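Local structure of Nrps/pks (Streptomyces albus, 4OPE) at residues A[123-128]-A[169-174]; A[185-190]-A[246-251]; A[91-96]-A[130-135]; A[237-242]-A[351-356]. The protein probably catalyses decarboxylative carbon-carbon bond formation, as the seventh ketosynthase domain of the oxazolomycin assembly-line protein OzmH, an AT-less type I polyketide synthase. All coordinates share one frame; numbering follows the deposited sequence.

Contact 1 (A[123-128]-A[169-174]); sequences VFVGLM and SIALDT
Phe124 lies alongside Ile170, its ring carbon CE2 3.8 Å from Ile170 CD1. The two residues sit on neighbouring parallel strands, 121-126 and 169-173, in the central mixed sheet of this thiolase-fold ketosynthase. Bridged on one face, with Phe124 CG and Ile170 CG1 both anti to the carbonyl carbon, the side chains run out the same way, Phe124 packing on helix 178-192. On the other face, Val125 CG1 meets Ala171 CB at 3.9 Å, under helix 152-163. Four backbone bonds tie the strands, from Ile170 N to Val123 O (2.9 Å) through to Leu127 N and Leu172 O (2.9 Å). Ala171 to Asp173 also pair, antiparallel, with a strand of the second subunit, so the sheet continues across the dimer interface. Asp173 turns CG anti to its backbone N (chi1 -175°). OD1 then takes Met175 N, while OD2 takes Ala153 N of the second subunit. An alanine here would probably loosen both the turn after the strand and the subunit junction, since the carboxylate serves each. Two waters sit between Asp173 OD2 and Met128 O, of a selenomethionine; both are 2.6 Å from OD2, but one reaches Met128 O at 3.0 Å, the other only by a weak bond.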
loop_
_atom_site.group_PDB
_atom_site.type_symbol
_atom_site.label_atom_id
_atom_site.label_comp_id
_atom_site.label_asym_id
_atom_site.label_seq_id
_atom_site.Cartn_x
_atom_site.Cartn_y
_atom_site.Cartn_z
ATOM N N VAL A 123 -9.939 5.947 -0.869
ATOM C CA VAL A 123 -9.080 6.174 0.307
ATOM C C VAL A 123 -7.755 5.485 0.099
ATOM O O VAL A 123 -7.721 4.297 -0.267
ATOM C CB VAL A 123 -9.693 5.563 1.535
ATOM C CG1 VAL A 123 -8.758 5.710 2.721
ATOM C CG2 VAL A 123 -11.030 6.214 1.803
ATOM N N PHE A 124 -6.692 6.259 0.324
ATOM C CA PHE A 124 -5.279 5.900 0.124
ATOM C C PHE A 124 -4.461 6.492 1.278
ATOM O O PHE A 124 -4.374 7.719 1.438
ATOM C CB PHE A 124 -4.765 6.492 -1.178
ATOM C CG PHE A 124 -5.550 6.089 -2.387
ATOM C CD1 PHE A 124 -6.756 6.687 -2.688
ATOM C CD2 PHE A 124 -5.079 5.117 -3.219
ATOM C CE1 PHE A 124 -7.483 6.312 -3.805
ATOM C CE2 PHE A 124 -5.806 4.714 -4.332
ATOM C CZ PHE A 124 -7.008 5.317 -4.632
ATOM N N VAL A 125 -3.883 5.621 2.100
ATOM C CA VAL A 125 -3.217 6.032 3.336
ATOM C C VAL A 125 -1.920 5.337 3.472
ATOM O O VAL A 125 -1.851 4.141 3.290
ATOM C CB VAL A 125 -4.091 5.733 4.575
ATOM C CG1 VAL A 125 -4.391 4.249 4.730
ATOM C CG2 VAL A 125 -3.494 6.339 5.849
ATOM N N GLY A 126 -0.870 6.089 3.787
ATOM C CA GLY A 126 0.462 5.491 3.932
ATOM C C GLY A 126 0.810 5.262 5.373
ATOM O O GLY A 126 0.575 6.136 6.243
ATOM N N LEU A 127 1.366 4.081 5.636
ATOM C CA LEU A 127 1.918 3.728 6.963
ATOM C C LEU A 127 3.176 2.905 6.779
ATOM O O LEU A 127 3.347 2.251 5.737
ATOM C CB LEU A 127 0.924 2.893 7.715
ATOM C CG LEU A 127 -0.502 3.438 7.816
ATOM C CD1 LEU A 127 -1.442 2.656 6.931
ATOM C CD2 LEU A 127 -0.981 3.299 9.242
HETATM N N MSE A 128 4.067 2.956 7.762
HETATM C CA MSE A 128 5.334 2.168 7.732
HETATM C C MSE A 128 5.704 1.440 9.006
HETATM O O MSE A 128 6.652 0.683 9.033
HETATM C CB MSE A 128 6.518 3.054 7.306
HETATM C CG MSE A 128 7.034 3.973 8.399
HETATM SE SE MSE A 128 8.718 4.876 7.841
HETATM C CE MSE A 128 10.073 3.477 8.140
ATOM N N SER A 169 -9.900 1.288 -1.634
ATOM C CA SER A 169 -9.531 1.468 -0.229
ATOM C C SER A 169 -8.214 0.734 0.008
ATOM O O SER A 169 -8.209 -0.437 0.163
ATOM C CB SER A 169 -10.649 0.939 0.739
ATOM O OG SER A 169 -10.320 1.095 2.142
ATOM N N ILE A 170 -7.105 1.458 0.070
ATOM C CA ILE A 170 -5.787 0.867 0.030
ATOM C C ILE A 170 -4.867 1.459 1.052
ATOM O O ILE A 170 -4.760 2.672 1.132
ATOM C CB ILE A 170 -5.158 1.182 -1.334
ATOM C CG1 ILE A 170 -6.095 0.698 -2.450
ATOM C CG2 ILE A 170 -3.771 0.534 -1.423
ATOM C CD1 ILE A 170 -5.572 0.947 -3.853
ATOM N N ALA A 171 -4.173 0.637 1.807
ATOM C CA ALA A 171 -3.118 1.142 2.654
ATOM C C ALA A 171 -1.807 0.762 2.023
ATOM O O ALA A 171 -1.701 -0.261 1.328
ATOM C CB ALA A 171 -3.205 0.576 4.053
ATOM N N LEU A 172 -0.785 1.560 2.234
ATOM C CA LEU A 172 0.467 1.274 1.528
ATOM C C LEU A 172 1.695 1.716 2.319
ATOM O O LEU A 172 1.625 2.664 3.079
ATOM C CB LEU A 172 0.431 1.839 0.109
ATOM C CG LEU A 172 0.184 3.336 0.090
ATOM C CD1 LEU A 172 1.478 4.064 -0.215
ATOM C CD2 LEU A 172 -0.863 3.691 -0.948
ATOM N N ASP A 173 2.773 0.953 2.201
ATOM C CA ASP A 173 4.040 1.257 2.835
ATOM C C ASP A 173 5.093 1.446 1.742
ATOM O O ASP A 173 5.366 0.531 0.985
ATOM C CB ASP A 173 4.411 0.102 3.767
ATOM C CG ASP A 173 5.671 0.358 4.586
ATOM O OD1 ASP A 173 6.196 1.499 4.531
ATOM O OD2 ASP A 173 6.130 -0.609 5.280
ATOM N N THR A 174 5.629 2.657 1.635
ATOM C CA THR A 174 6.936 2.900 1.000
ATOM C C THR A 174 7.894 3.664 1.996
ATOM O O THR A 174 8.821 4.366 1.585
ATOM C CB THR A 174 6.789 3.649 -0.364
ATOM O OG1 THR A 174 6.309 5.004 -0.191
ATOM C CG2 THR A 174 5.826 2.914 -1.300
HETATM O O HOH W 1 8.235 0.136 6.554
HETATM O O HOH W 2 5.562 -1.757 7.549
#

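Contact 2 (A[185-190]-A[246-251]); sequences LACRAI and VLLKRR
Helix 178-192 lies on the central sheet of the thiolase fold, and here it packs over strand 242-250. The axes of the two short segments approach to 9.1 Å and run in nearly the same direction, 27° apart. Leu248 is the residue the strand sends toward the helix. Its CG is anti to the carbonyl carbon (chi1 -56°), and with CD1 anti across chi2 this carries CD1 to Ala186 CB, 3.5 Å away, with Cys187 SG more loosely placed at 4.4 Å from the same methyl. Ile190, one helical turn on from Ala186, has CG1 anti to the carbonyl carbon as well (chi1 -66°) and an extended chi2. Its CD1 therefore comes in across Leu248 at about a right angle and touches Leu248 CB at 3.8 Å. Ile190 also rests on Ile9 and Ala198 of the two flanking strands, while Phe124 touches Ala186.

The other branch of Ile190 meets a different partner. Arg250, at the N-cap position of helix 251-256, stays extended from CG to NE and slides past Ile190 in the opposite direction. Ile190 CG2 is 4.0 Å from Arg250 CG and also lies over one guanidinium face, toward the rim. An alanine in place of Arg250 would probably uncover Ile190 at the helix's far end and lose the weak bond from NH2 to Arg191 O. Arg250 NH2 also comes within 3.2 Å of Ile190 O, but the angle is too poor for a hydrogen bond.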
loop_
_atom_site.group_PDB
_atom_site.type_symbol
_atom_site.label_atom_id
_atom_site.label_comp_id
_atom_site.label_asym_id
_atom_site.label_seq_id
_atom_site.Cartn_x
_atom_site.Cartn_y
_atom_site.Cartn_z
ATOM N N LEU A 185 -1.088 7.790 -5.976
ATOM C CA LEU A 185 -2.026 6.774 -6.364
ATOM C C LEU A 185 -3.434 7.313 -6.383
ATOM O O LEU A 185 -4.242 6.907 -7.227
ATOM C CB LEU A 185 -1.929 5.581 -5.411
ATOM C CG LEU A 185 -0.692 4.676 -5.547
ATOM C CD1 LEU A 185 -0.731 3.521 -4.547
ATOM C CD2 LEU A 185 -0.570 4.156 -6.968
ATOM N N ALA A 186 -3.734 8.218 -5.459
ATOM C CA ALA A 186 -5.035 8.854 -5.439
ATOM C C ALA A 186 -5.293 9.701 -6.691
ATOM O O ALA A 186 -6.417 9.716 -7.226
ATOM C CB ALA A 186 -5.185 9.722 -4.206
ATOM N N CYS A 187 -4.270 10.418 -7.145
ATOM C CA CYS A 187 -4.401 11.244 -8.320
ATOM C C CYS A 187 -4.610 10.389 -9.535
ATOM O O CYS A 187 -5.451 10.728 -10.375
ATOM C CB CYS A 187 -3.192 12.113 -8.513
ATOM S SG CYS A 187 -3.103 13.438 -7.284
ATOM N N ARG A 188 -3.926 9.261 -9.635
ATOM C CA ARG A 188 -4.095 8.466 -10.837
ATOM C C ARG A 188 -5.390 7.691 -10.795
ATOM O O ARG A 188 -5.960 7.414 -11.822
ATOM C CB ARG A 188 -2.911 7.549 -11.089
ATOM C CG ARG A 188 -1.609 8.317 -11.382
ATOM C CD ARG A 188 -1.454 8.747 -12.847
ATOM N NE ARG A 188 -0.160 8.327 -13.411
ATOM C CZ ARG A 188 0.953 9.065 -13.445
ATOM N NH1 ARG A 188 1.016 10.297 -12.924
ATOM N NH2 ARG A 188 2.042 8.553 -13.992
ATOM N N ALA A 189 -5.888 7.371 -9.605
ATOM C CA ALA A 189 -7.186 6.698 -9.496
ATOM C C ALA A 189 -8.241 7.606 -10.028
ATOM O O ALA A 189 -9.134 7.173 -10.728
ATOM C CB ALA A 189 -7.503 6.368 -8.049
ATOM N N ILE A 190 -8.147 8.881 -9.693
ATOM C CA ILE A 190 -9.138 9.825 -10.175
ATOM C C ILE A 190 -9.051 9.969 -11.710
ATOM O O ILE A 190 -10.031 9.813 -12.350
ATOM C CB ILE A 190 -9.046 11.173 -9.449
ATOM C CG1 ILE A 190 -9.426 10.991 -7.966
ATOM C CG2 ILE A 190 -9.956 12.183 -10.120
ATOM C CD1 ILE A 190 -9.114 12.176 -7.078
ATOM N N VAL A 246 -5.462 14.939 2.824
ATOM C CA VAL A 246 -5.976 15.934 1.944
ATOM C C VAL A 246 -7.121 15.313 1.166
ATOM O O VAL A 246 -7.239 14.072 1.037
ATOM C CB VAL A 246 -4.903 16.403 0.942
ATOM C CG1 VAL A 246 -3.775 17.125 1.648
ATOM C CG2 VAL A 246 -4.332 15.252 0.142
ATOM N N LEU A 247 -7.957 16.169 0.590
ATOM C CA LEU A 247 -9.127 15.682 -0.181
ATOM C C LEU A 247 -8.987 16.164 -1.592
ATOM O O LEU A 247 -8.765 17.351 -1.822
ATOM C CB LEU A 247 -10.452 16.166 0.430
ATOM C CG LEU A 247 -11.714 15.540 -0.216
ATOM C CD1 LEU A 247 -11.826 14.079 0.087
ATOM C CD2 LEU A 247 -12.960 16.195 0.293
ATOM N N LEU A 248 -9.119 15.230 -2.523
ATOM C CA LEU A 248 -8.807 15.463 -3.928
ATOM C C LEU A 248 -10.029 15.356 -4.846
ATOM O O LEU A 248 -10.978 14.620 -4.560
ATOM C CB LEU A 248 -7.752 14.464 -4.364
ATOM C CG LEU A 248 -6.467 14.466 -3.529
ATOM C CD1 LEU A 248 -5.712 13.155 -3.698
ATOM C CD2 LEU A 248 -5.583 15.629 -3.936
ATOM N N LYS A 249 -9.982 16.092 -5.946
ATOM C CA LYS A 249 -11.142 16.324 -6.824
ATOM C C LYS A 249 -10.630 16.781 -8.188
ATOM O O LYS A 249 -9.584 17.416 -8.253
ATOM C CB LYS A 249 -11.958 17.484 -6.264
ATOM C CG LYS A 249 -13.451 17.303 -6.117
ATOM C CD LYS A 249 -13.934 18.081 -4.914
ATOM C CE LYS A 249 -15.387 17.775 -4.547
ATOM N NZ LYS A 249 -15.592 17.879 -3.060
ATOM N N ARG A 250 -11.364 16.502 -9.260
ATOM C CA ARG A 250 -11.135 17.183 -10.536
ATOM C C ARG A 250 -11.453 18.657 -10.425
ATOM O O ARG A 250 -12.447 19.017 -9.775
ATOM C CB ARG A 250 -12.003 16.600 -11.625
ATOM C CG ARG A 250 -11.497 15.278 -12.121
ATOM C CD ARG A 250 -12.319 14.831 -13.285
ATOM N NE ARG A 250 -12.100 13.439 -13.659
ATOM C CZ ARG A 250 -11.081 13.012 -14.403
ATOM N NH1 ARG A 250 -10.130 13.858 -14.827
ATOM N NH2 ARG A 250 -11.010 11.718 -14.712
ATOM N N ARG A 251 -10.635 19.516 -11.051
ATOM C CA ARG A 251 -10.902 20.962 -10.999
ATOM C C ARG A 251 -12.349 21.296 -11.367
ATOM O O ARG A 251 -13.012 22.057 -10.657
ATOM C CB ARG A 251 -9.989 21.774 -11.913
ATOM C CG ARG A 251 -9.906 23.230 -11.446
ATOM C CD ARG A 251 -9.695 24.269 -12.538
ATOM N NE ARG A 251 -8.290 24.615 -12.808
ATOM C CZ ARG A 251 -7.503 25.394 -12.045
ATOM N NH1 ARG A 251 -6.255 25.625 -12.459
ATOM N NH2 ARG A 251 -7.920 25.926 -10.871
#

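Contact 3 (A[91-96]-A[130-135])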
loop_
_atom_site.group_PDB
_atom_site.type_symbol
_atom_site.label_atom_id
_atom_site.label_comp_id
_atom_site.label_asym_id
_atom_site.label_seq_id
_atom_site.Cartn_x
_atom_site.Cartn_y
_atom_site.Cartn_z
ATOM N N ILE A 91 -7.035 -1.965 19.046
ATOM C CA ILE A 91 -6.459 -1.527 17.791
ATOM C C ILE A 91 -5.544 -0.322 17.948
ATOM O O ILE A 91 -5.682 0.477 18.872
ATOM C CB ILE A 91 -7.504 -1.253 16.718
ATOM C CG1 ILE A 91 -8.136 0.093 16.957
ATOM C CG2 ILE A 91 -8.526 -2.370 16.725
ATOM C CD1 ILE A 91 -9.186 0.465 15.938
ATOM N N ASP A 92 -4.613 -0.249 16.995
ATOM C CA ASP A 92 -3.515 0.704 16.942
ATOM C C ASP A 92 -4.071 2.104 16.914
ATOM O O ASP A 92 -5.037 2.342 16.223
ATOM C CB ASP A 92 -2.743 0.462 15.641
ATOM C CG ASP A 92 -1.363 1.062 15.649
ATOM O OD1 ASP A 92 -1.222 2.286 15.885
ATOM O OD2 ASP A 92 -0.414 0.289 15.386
ATOM N N PRO A 93 -3.446 3.051 17.631
ATOM C CA PRO A 93 -3.903 4.423 17.605
ATOM C C PRO A 93 -3.814 5.078 16.239
ATOM O O PRO A 93 -4.476 6.053 15.995
ATOM C CB PRO A 93 -2.972 5.122 18.610
ATOM C CG PRO A 93 -1.865 4.211 18.833
ATOM C CD PRO A 93 -2.443 2.856 18.676
ATOM N N GLN A 94 -3.014 4.536 15.340
ATOM C CA GLN A 94 -2.979 5.030 13.968
ATOM C C GLN A 94 -4.359 4.878 13.336
ATOM O O GLN A 94 -4.830 5.789 12.694
ATOM C CB GLN A 94 -1.876 4.325 13.156
ATOM C CG GLN A 94 -0.492 4.590 13.742
ATOM C CD GLN A 94 0.678 3.841 13.085
ATOM O OE1 GLN A 94 1.845 4.258 13.231
ATOM N NE2 GLN A 94 0.392 2.747 12.399
ATOM N N GLU A 95 -5.007 3.741 13.513
ATOM C CA GLU A 95 -6.356 3.542 12.962
ATOM C C GLU A 95 -7.369 4.525 13.564
ATOM O O GLU A 95 -8.166 5.114 12.893
ATOM C CB GLU A 95 -6.802 2.113 13.231
ATOM C CG GLU A 95 -8.101 1.698 12.560
ATOM C CD GLU A 95 -8.347 0.178 12.593
ATOM O OE1 GLU A 95 -7.607 -0.589 13.250
ATOM O OE2 GLU A 95 -9.313 -0.267 11.958
ATOM N N ARG A 96 -7.271 4.762 14.843
ATOM C CA ARG A 96 -8.230 5.608 15.495
ATOM C C ARG A 96 -8.065 7.070 15.141
ATOM O O ARG A 96 -9.025 7.791 14.893
ATOM C CB ARG A 96 -8.066 5.452 16.984
ATOM C CG ARG A 96 -8.123 3.994 17.463
ATOM C CD ARG A 96 -8.069 3.955 18.968
ATOM N NE ARG A 96 -7.018 3.095 19.466
ATOM C CZ ARG A 96 -6.266 3.372 20.514
ATOM N NH1 ARG A 96 -6.359 4.532 21.162
ATOM N NH2 ARG A 96 -5.393 2.485 20.900
ATOM N N GLY A 130 3.827 -0.598 12.492
ATOM C CA GLY A 130 2.656 -1.045 13.183
ATOM C C GLY A 130 3.107 -1.670 14.469
ATOM O O GLY A 130 3.086 -2.865 14.595
ATOM N N HIS A 131 3.506 -0.832 15.408
ATOM C CA HIS A 131 4.040 -1.268 16.649
ATOM C C HIS A 131 3.068 -1.554 17.740
ATOM O O HIS A 131 3.417 -2.288 18.658
ATOM C CB HIS A 131 5.008 -0.237 17.181
ATOM C CG HIS A 131 6.271 -0.162 16.397
ATOM N ND1 HIS A 131 6.817 -1.263 15.770
ATOM C CD2 HIS A 131 7.059 0.887 16.081
ATOM C CE1 HIS A 131 7.917 -0.903 15.140
ATOM N NE2 HIS A 131 8.083 0.395 15.307
ATOM N N TYR A 132 1.864 -1.013 17.677
ATOM C CA TYR A 132 0.909 -1.258 18.754
ATOM C C TYR A 132 0.643 -2.761 18.893
ATOM O O TYR A 132 0.410 -3.249 20.020
ATOM C CB TYR A 132 -0.393 -0.538 18.517
ATOM C CG TYR A 132 -1.292 -0.444 19.726
ATOM C CD1 TYR A 132 -0.962 0.385 20.788
ATOM C CD2 TYR A 132 -2.509 -1.131 19.785
ATOM C CE1 TYR A 132 -1.807 0.525 21.887
ATOM C CE2 TYR A 132 -3.347 -1.008 20.875
ATOM C CZ TYR A 132 -2.986 -0.177 21.929
ATOM O OH TYR A 132 -3.809 0.001 23.026
ATOM N N GLN A 133 0.705 -3.497 17.775
ATOM C CA GLN A 133 0.464 -4.936 17.846
ATOM C C GLN A 133 1.471 -5.700 18.688
ATOM O O GLN A 133 1.213 -6.835 19.037
ATOM C CB GLN A 133 0.399 -5.557 16.457
ATOM C CG GLN A 133 1.740 -5.940 15.898
ATOM C CD GLN A 133 1.674 -6.206 14.413
ATOM O OE1 GLN A 133 1.047 -7.182 13.950
ATOM N NE2 GLN A 133 2.365 -5.362 13.645
ATOM N N LEU A 134 2.621 -5.112 19.001
ATOM C CA LEU A 134 3.571 -5.781 19.903
ATOM C C LEU A 134 3.044 -5.919 21.316
ATOM O O LEU A 134 3.381 -6.857 21.997
ATOM C CB LEU A 134 4.865 -5.025 20.011
ATOM C CG LEU A 134 5.609 -4.712 18.716
ATOM C CD1 LEU A 134 6.894 -3.981 19.138
ATOM C CD2 LEU A 134 5.867 -5.914 17.796
ATOM N N TYR A 135 2.267 -4.952 21.781
ATOM C CA TYR A 135 1.674 -5.052 23.100
ATOM C C TYR A 135 0.679 -6.208 23.235
ATOM O O TYR A 135 -0.126 -6.497 22.320
ATOM C CB TYR A 135 0.950 -3.775 23.493
ATOM C CG TYR A 135 1.844 -2.582 23.667
ATOM C CD1 TYR A 135 2.932 -2.634 24.523
ATOM C CD2 TYR A 135 1.588 -1.376 22.968
ATOM C CE1 TYR A 135 3.752 -1.539 24.705
ATOM C CE2 TYR A 135 2.415 -0.273 23.125
ATOM C CZ TYR A 135 3.498 -0.352 23.998
ATOM O OH TYR A 135 4.326 0.746 24.192
HETATM O O HOH W 3 3.375 2.414 14.924
#
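Asp92 and Tyr132 both hold CG anti to the backbone N (chi1 -162° and -165°), and their side chains slide past each other in opposite directions. Asp92 is the N-cap of helix 93-108. Its OD1 uses the anti lone pair to accept Gln94 N at 2.9 Å, while OD2 receives only a weak bond from Tyr132 N, at 3.5 Å, its stronger partner being Ser150 OG. The Tyr132 ring reaches along the helix start, where Pro93 CD lies over one face, 3.8 Å from the ring centroid, as a CH-pi contact. Arg96 bends back and grips Ile91 O side-on with both NE and NH2, the latter at 2.9 Å. This fixes its guanidinium at 75° to the Tyr132 ring, with NH2 3.6 Å from Tyr132 OH; that hydroxyl is hydrogen-bonded to Glu89 O and Leu577 N. Gln94 OE1 accepts from Val205 N and also from a water (2.9 Å) that accepts from His131 N (3.3 Å). The contact thus seats the capped start of helix 93-108 on the loop between strand 121-126 and helix 137-141. Ile91 faces helix 152-163, His131 and Leu134 lean on helix 210-217, and Leu134 meets Leu134 of the second subunit.

Contact 4 (A[237-242]-A[351-356])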
loop_
_atom_site.group_PDB
_atom_site.type_symbol
_atom_site.label_atom_id
_atom_site.label_comp_id
_atom_site.label_asym_id
_atom_site.label_seq_id
_atom_site.Cartn_x
_atom_site.Cartn_y
_atom_site.Cartn_z
ATOM N N TYR A 237 18.389 11.665 12.320
ATOM C CA TYR A 237 17.110 12.338 12.475
ATOM C C TYR A 237 16.466 12.046 13.800
ATOM O O TYR A 237 17.016 11.350 14.617
ATOM C CB TYR A 237 16.186 11.974 11.315
ATOM C CG TYR A 237 15.811 10.519 11.189
ATOM C CD1 TYR A 237 16.520 9.690 10.371
ATOM C CD2 TYR A 237 14.702 9.993 11.841
ATOM C CE1 TYR A 237 16.168 8.372 10.190
ATOM C CE2 TYR A 237 14.348 8.652 11.668
ATOM C CZ TYR A 237 15.101 7.867 10.830
ATOM O OH TYR A 237 14.813 6.551 10.633
ATOM N N VAL A 238 15.312 12.623 14.011
ATOM C CA VAL A 238 14.514 12.324 15.187
ATOM C C VAL A 238 13.081 11.925 14.781
ATOM O O VAL A 238 12.442 12.598 13.993
ATOM C CB VAL A 238 14.533 13.517 16.155
ATOM C CG1 VAL A 238 14.054 14.775 15.506
ATOM C CG2 VAL A 238 13.665 13.244 17.352
ATOM N N PRO A 239 12.577 10.819 15.304
ATOM C CA PRO A 239 11.226 10.436 14.926
ATOM C C PRO A 239 10.177 11.446 15.375
ATOM O O PRO A 239 10.307 12.108 16.408
ATOM C CB PRO A 239 11.011 9.096 15.660
ATOM C CG PRO A 239 12.362 8.619 16.015
ATOM C CD PRO A 239 13.107 9.896 16.308
ATOM N N ALA A 240 9.133 11.548 14.600
ATOM C CA ALA A 240 8.006 12.334 15.006
ATOM C C ALA A 240 6.694 11.674 14.625
ATOM O O ALA A 240 6.650 10.859 13.692
ATOM C CB ALA A 240 8.091 13.691 14.374
ATOM N N GLU A 241 5.645 12.043 15.359
ATOM C CA GLU A 241 4.334 11.483 15.166
ATOM C C GLU A 241 3.438 12.433 14.332
ATOM O O GLU A 241 3.657 13.634 14.258
ATOM C CB GLU A 241 3.708 11.255 16.508
ATOM C CG GLU A 241 4.361 10.159 17.321
ATOM C CD GLU A 241 3.661 9.934 18.664
ATOM O OE1 GLU A 241 3.504 8.779 19.103
ATOM O OE2 GLU A 241 3.248 10.913 19.294
ATOM N N GLY A 242 2.465 11.876 13.650
ATOM C CA GLY A 242 1.560 12.710 12.899
ATOM C C GLY A 242 0.470 11.960 12.167
ATOM O O GLY A 242 0.570 10.770 11.903
ATOM N N HIS A 351 11.194 14.020 11.886
ATOM C CA HIS A 351 10.912 13.194 10.766
ATOM C C HIS A 351 9.687 12.354 11.086
ATOM O O HIS A 351 9.799 11.354 11.784
ATOM C CB HIS A 351 12.102 12.281 10.576
ATOM C CG HIS A 351 12.041 11.419 9.362
ATOM N ND1 HIS A 351 10.895 11.242 8.633
ATOM C CD2 HIS A 351 12.996 10.692 8.733
ATOM C CE1 HIS A 351 11.131 10.418 7.623
ATOM N NE2 HIS A 351 12.397 10.070 7.658
ATOM N N ALA A 352 8.515 12.736 10.551
ATOM C CA ALA A 352 7.273 12.054 10.843
ATOM C C ALA A 352 7.053 10.758 10.062
ATOM O O ALA A 352 5.926 10.251 10.006
ATOM C CB ALA A 352 6.101 12.971 10.615
ATOM N N GLU A 353 8.096 10.230 9.465
ATOM C CA GLU A 353 8.092 8.873 8.957
ATOM C C GLU A 353 6.998 8.710 7.951
ATOM O O GLU A 353 7.024 9.418 6.979
ATOM C CB GLU A 353 8.089 7.889 10.121
ATOM C CG GLU A 353 9.462 7.983 10.766
ATOM C CD GLU A 353 9.614 7.385 12.148
ATOM O OE1 GLU A 353 10.771 7.035 12.448
ATOM O OE2 GLU A 353 8.651 7.267 12.915
ATOM N N SER A 354 6.007 7.869 8.156
ATOM C CA SER A 354 4.995 7.719 7.108
ATOM C C SER A 354 4.123 8.969 6.866
ATOM O O SER A 354 3.463 9.098 5.837
ATOM C CB SER A 354 4.110 6.483 7.349
ATOM O OG SER A 354 3.754 6.307 8.723
ATOM N N ALA A 355 4.113 9.878 7.820
ATOM C CA ALA A 355 3.354 11.109 7.731
ATOM C C ALA A 355 4.201 12.295 7.313
ATOM O O ALA A 355 3.695 13.386 7.200
ATOM C CB ALA A 355 2.705 11.397 9.085
ATOM N N ALA A 356 5.484 12.079 7.085
ATOM C CA ALA A 356 6.430 13.124 6.657
ATOM C C ALA A 356 5.963 13.936 5.454
ATOM O O ALA A 356 6.002 15.163 5.466
ATOM C CB ALA A 356 7.764 12.502 6.337
#
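His351 comes first and does most of the work. Its N-H bonds to Val238 O at 2.8 Å, nearly along the C=O axis, and its own O accepts Ala240 N at 2.9 Å from well above the carbonyl plane. Together these two bonds frame a single backbone bridge between His351 and Pro239. With CG anti to the backbone N, the imidazole turns an edge to Tyr237: CD2 sits over the centre of the phenol ring, 3.6 Å above its plane, with the ring planes at 59°. The arrangement is an edge-to-face stack. At Ala352 the two segments are still close, its CA 3.2 Å from Ala240 O. Glu353 then takes a positive phi (59°) and extends its chain back toward the first segment. OE1 comes to the edge of the Tyr237 ring, 4.0 Å from CE2, and lies 3.8 Å from Pro239 CB. OE2 forms a salt bridge with Lys211 and accepts from Asn204 ND2, which also serves Ala240 O. After Ser354, bonded to Val203 O, Ala355 lays CB on Gly242 O at 3.6 Å, and helix 356-370 follows. His351 also packs against Cys176, an arrangement consistent with the histidine of a ketosynthase Cys-His-His active site. Tyr237 and the paired backbones would then hold the imidazole's orientation, while Lys211 probably keeps Glu353 ionised.

Overall arrangement
Along the chain, contact 3 opens first and its segments alternate with those of contact 1; contacts 2 and 4 likewise interleave. Contact 1 is the hub, its centre about 15 Å from each of the others, and it touches all three. Strand 169-173 leads into helix 178-192, so contacts 1 and 2 share one face of the central sheet through Phe124, Leu172, Ala186 and Leu185. Leu127 meets Gln94 of contact 3, and Met128 meets Glu353 of contact 4. Contacts 2 and 3 are furthest apart, with centres about 28 Å from each other. Contacts 1, 2 and 3 also reach the second subunit, contact 1 by extending the sheet, while contact 4, at the probable active site, does not.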